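Long-range contact in nucleoporin-like protein RIP (Homo sapiens, PDB 2OLM), which probably activates Arf GTPases through this domain, is required for vesicle docking or fusion during acrosome biogenesis, and as a HIV-1 Rev cofactor promotes viral RNA movement to the cytoplasm: residues C28-R34 with S45-C51. Residues are numbered along the deposited sequence; the frame is centred on the assembly and turned at random.
Sequences CFDCDQR and SFVCTSC. With ZN (zinc ion), chain B.
C28, its CA 4.2 Å from V47 CA, has a t rotamer; its SG binds zinc at 2.4 Å and accepts from C31 N (3.5 Å) and C48 N (3.3 Å). F29 N donates to F46 O at 2.9 Å, its ring leading away to helix 84-92. A water donates to D30 OD2 (2.7 Å) and lies 2.8 Å from S45 OG; D30 OD1 salt-bridges K119 and hydrogen-bonds Y120. C31 SG (p rotamer, 2.3 Å) joins C48 SG (2.3 Å) and C51 SG (2.4 Å) on the metal, completing the C4-type zinc finger of the Arf-GAP domain: one CxxC pair from this loop, the other from C48, after strand 45-47, and C51 in the first turn of helix 49-55. D32 is left-handed (phi/psi 59/21), its N hydrogen-bonded to C28 O at 2.9 Å. C28 N is hydrogen-bonded to R34 O at 2.8 Å, and R34 NH1 donates to C48 SG at 3.4 Å; C48 N-caps the helix, its SG accepting from C51 N at 3.4 Å.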
loop_
_atom_site.group_PDB
_atom_site.type_symbol
_atom_site.label_atom_id
_atom_site.label_comp_id
_atom_site.label_asym_id
_atom_site.label_seq_id
_atom_site.Cartn_x
_atom_site.Cartn_y
_atom_site.Cartn_z
ATOM N N CYS A 28 14.640 -9.431 0.182
ATOM C CA CYS A 28 15.086 -9.299 1.603
ATOM C C CYS A 28 16.562 -8.929 1.626
ATOM O O CYS A 28 17.378 -9.605 1.021
ATOM C CB CYS A 28 14.879 -10.597 2.341
ATOM S SG CYS A 28 15.474 -10.517 3.994
ATOM N N PHE A 29 16.929 -7.890 2.391
ATOM C CA PHE A 29 18.328 -7.462 2.510
ATOM C C PHE A 29 19.215 -8.524 3.146
ATOM O O PHE A 29 20.414 -8.538 2.896
ATOM C CB PHE A 29 18.413 -6.202 3.329
ATOM C CG PHE A 29 19.792 -5.672 3.427
ATOM C CD1 PHE A 29 20.502 -5.363 2.302
ATOM C CD2 PHE A 29 20.385 -5.489 4.674
ATOM C CE1 PHE A 29 21.825 -4.951 2.383
ATOM C CE2 PHE A 29 21.696 -5.032 4.760
ATOM C CZ PHE A 29 22.398 -4.754 3.621
ATOM N N ASP A 30 18.683 -9.370 4.005
ATOM C CA ASP A 30 19.484 -10.314 4.735
ATOM C C ASP A 30 19.628 -11.682 4.107
ATOM O O ASP A 30 20.722 -12.263 4.129
ATOM C CB ASP A 30 19.032 -10.404 6.221
ATOM C CG ASP A 30 19.285 -9.107 6.954
ATOM O OD1 ASP A 30 20.456 -8.602 6.867
ATOM O OD2 ASP A 30 18.341 -8.576 7.574
ATOM N N CYS A 31 18.550 -12.220 3.557
ATOM C CA CYS A 31 18.641 -13.526 2.879
ATOM C C CYS A 31 18.601 -13.496 1.361
ATOM O O CYS A 31 18.990 -14.513 0.739
ATOM C CB CYS A 31 17.576 -14.496 3.402
ATOM S SG CYS A 31 15.877 -14.139 2.880
ATOM N N ASP A 32 18.111 -12.414 0.764
ATOM C CA ASP A 32 18.002 -12.293 -0.698
ATOM C C ASP A 32 17.144 -13.392 -1.311
ATOM O O ASP A 32 17.255 -13.640 -2.520
ATOM C CB ASP A 32 19.409 -12.299 -1.339
ATOM C CG ASP A 32 19.410 -11.756 -2.750
ATOM O OD1 ASP A 32 18.843 -10.696 -2.964
ATOM O OD2 ASP A 32 19.996 -12.420 -3.654
ATOM N N GLN A 33 16.283 -14.028 -0.518
ATOM C CA GLN A 33 15.574 -15.246 -0.991
ATOM C C GLN A 33 14.136 -14.986 -1.297
ATOM O O GLN A 33 13.498 -15.802 -1.963
ATOM C CB GLN A 33 15.612 -16.369 0.045
ATOM C CG GLN A 33 16.953 -17.029 0.260
ATOM C CD GLN A 33 16.854 -18.339 1.025
ATOM O OE1 GLN A 33 16.145 -18.443 2.032
ATOM N NE2 GLN A 33 17.587 -19.343 0.565
ATOM N N ARG A 34 13.584 -13.904 -0.774
ATOM C CA ARG A 34 12.189 -13.606 -1.046
ATOM C C ARG A 34 11.874 -12.150 -0.841
ATOM O O ARG A 34 12.741 -11.371 -0.441
ATOM C CB ARG A 34 11.318 -14.430 -0.139
ATOM C CG ARG A 34 11.554 -14.123 1.294
ATOM C CD ARG A 34 10.760 -15.071 2.134
ATOM N NE ARG A 34 11.219 -16.447 1.973
ATOM C CZ ARG A 34 12.199 -17.022 2.678
ATOM N NH1 ARG A 34 12.881 -16.346 3.610
ATOM N NH2 ARG A 34 12.519 -18.294 2.440
ATOM N N SER A 45 16.495 -1.016 6.161
ATOM C CA SER A 45 16.432 -2.072 5.141
ATOM C C SER A 45 15.031 -2.630 5.055
ATOM O O SER A 45 14.173 -2.397 5.908
ATOM C CB SER A 45 17.406 -3.207 5.451
ATOM O OG SER A 45 17.055 -3.784 6.682
ATOM N N PHE A 46 14.823 -3.417 4.002
ATOM C CA PHE A 46 13.564 -4.137 3.741
ATOM C C PHE A 46 13.843 -5.600 3.822
ATOM O O PHE A 46 14.717 -6.107 3.104
ATOM C CB PHE A 46 13.010 -3.746 2.337
ATOM C CG PHE A 46 12.610 -2.325 2.226
ATOM C CD1 PHE A 46 11.285 -1.955 2.344
ATOM C CD2 PHE A 46 13.536 -1.332 2.046
ATOM C CE1 PHE A 46 10.903 -0.626 2.283
ATOM C CE2 PHE A 46 13.157 -0.013 1.983
ATOM C CZ PHE A 46 11.837 0.340 2.082
ATOM N N VAL A 47 13.141 -6.321 4.724
ATOM C CA VAL A 47 13.466 -7.709 5.081
ATOM C C VAL A 47 12.196 -8.586 5.096
ATOM O O VAL A 47 11.094 -8.081 5.217
ATOM C CB VAL A 47 14.172 -7.814 6.467
ATOM C CG1 VAL A 47 15.545 -7.174 6.360
ATOM C CG2 VAL A 47 13.366 -7.066 7.560
ATOM N N CYS A 48 12.392 -9.886 5.039
ATOM C CA CYS A 48 11.292 -10.864 5.030
ATOM C C CYS A 48 10.917 -11.219 6.483
ATOM O O CYS A 48 11.583 -10.787 7.448
ATOM C CB CYS A 48 11.728 -12.123 4.253
ATOM S SG CYS A 48 12.862 -13.240 5.072
ATOM N N THR A 49 9.842 -11.999 6.680
ATOM C CA THR A 49 9.407 -12.340 7.999
ATOM C C THR A 49 10.344 -13.213 8.775
ATOM O O THR A 49 10.569 -13.014 9.969
ATOM C CB THR A 49 7.993 -12.972 7.903
ATOM O OG1 THR A 49 7.130 -12.032 7.231
ATOM C CG2 THR A 49 7.504 -13.359 9.276
ATOM N N SER A 50 10.957 -14.196 8.102
ATOM C CA SER A 50 11.847 -15.095 8.750
ATOM C C SER A 50 13.101 -14.357 9.261
ATOM O O SER A 50 13.518 -14.537 10.392
ATOM C CB SER A 50 12.229 -16.248 7.826
ATOM O OG SER A 50 13.042 -17.148 8.499
ATOM N N CYS A 51 13.658 -13.515 8.403
ATOM C CA CYS A 51 14.811 -12.752 8.848
ATOM C C CYS A 51 14.429 -11.780 9.929
ATOM O O CYS A 51 15.239 -11.592 10.860
ATOM C CB CYS A 51 15.436 -12.013 7.687
ATOM S SG CYS A 51 16.343 -13.117 6.528
HETATM ZN ZN ZN B . 15.075 -12.812 4.572
HETATM O O HOH W 1 18.386 -5.884 7.962
#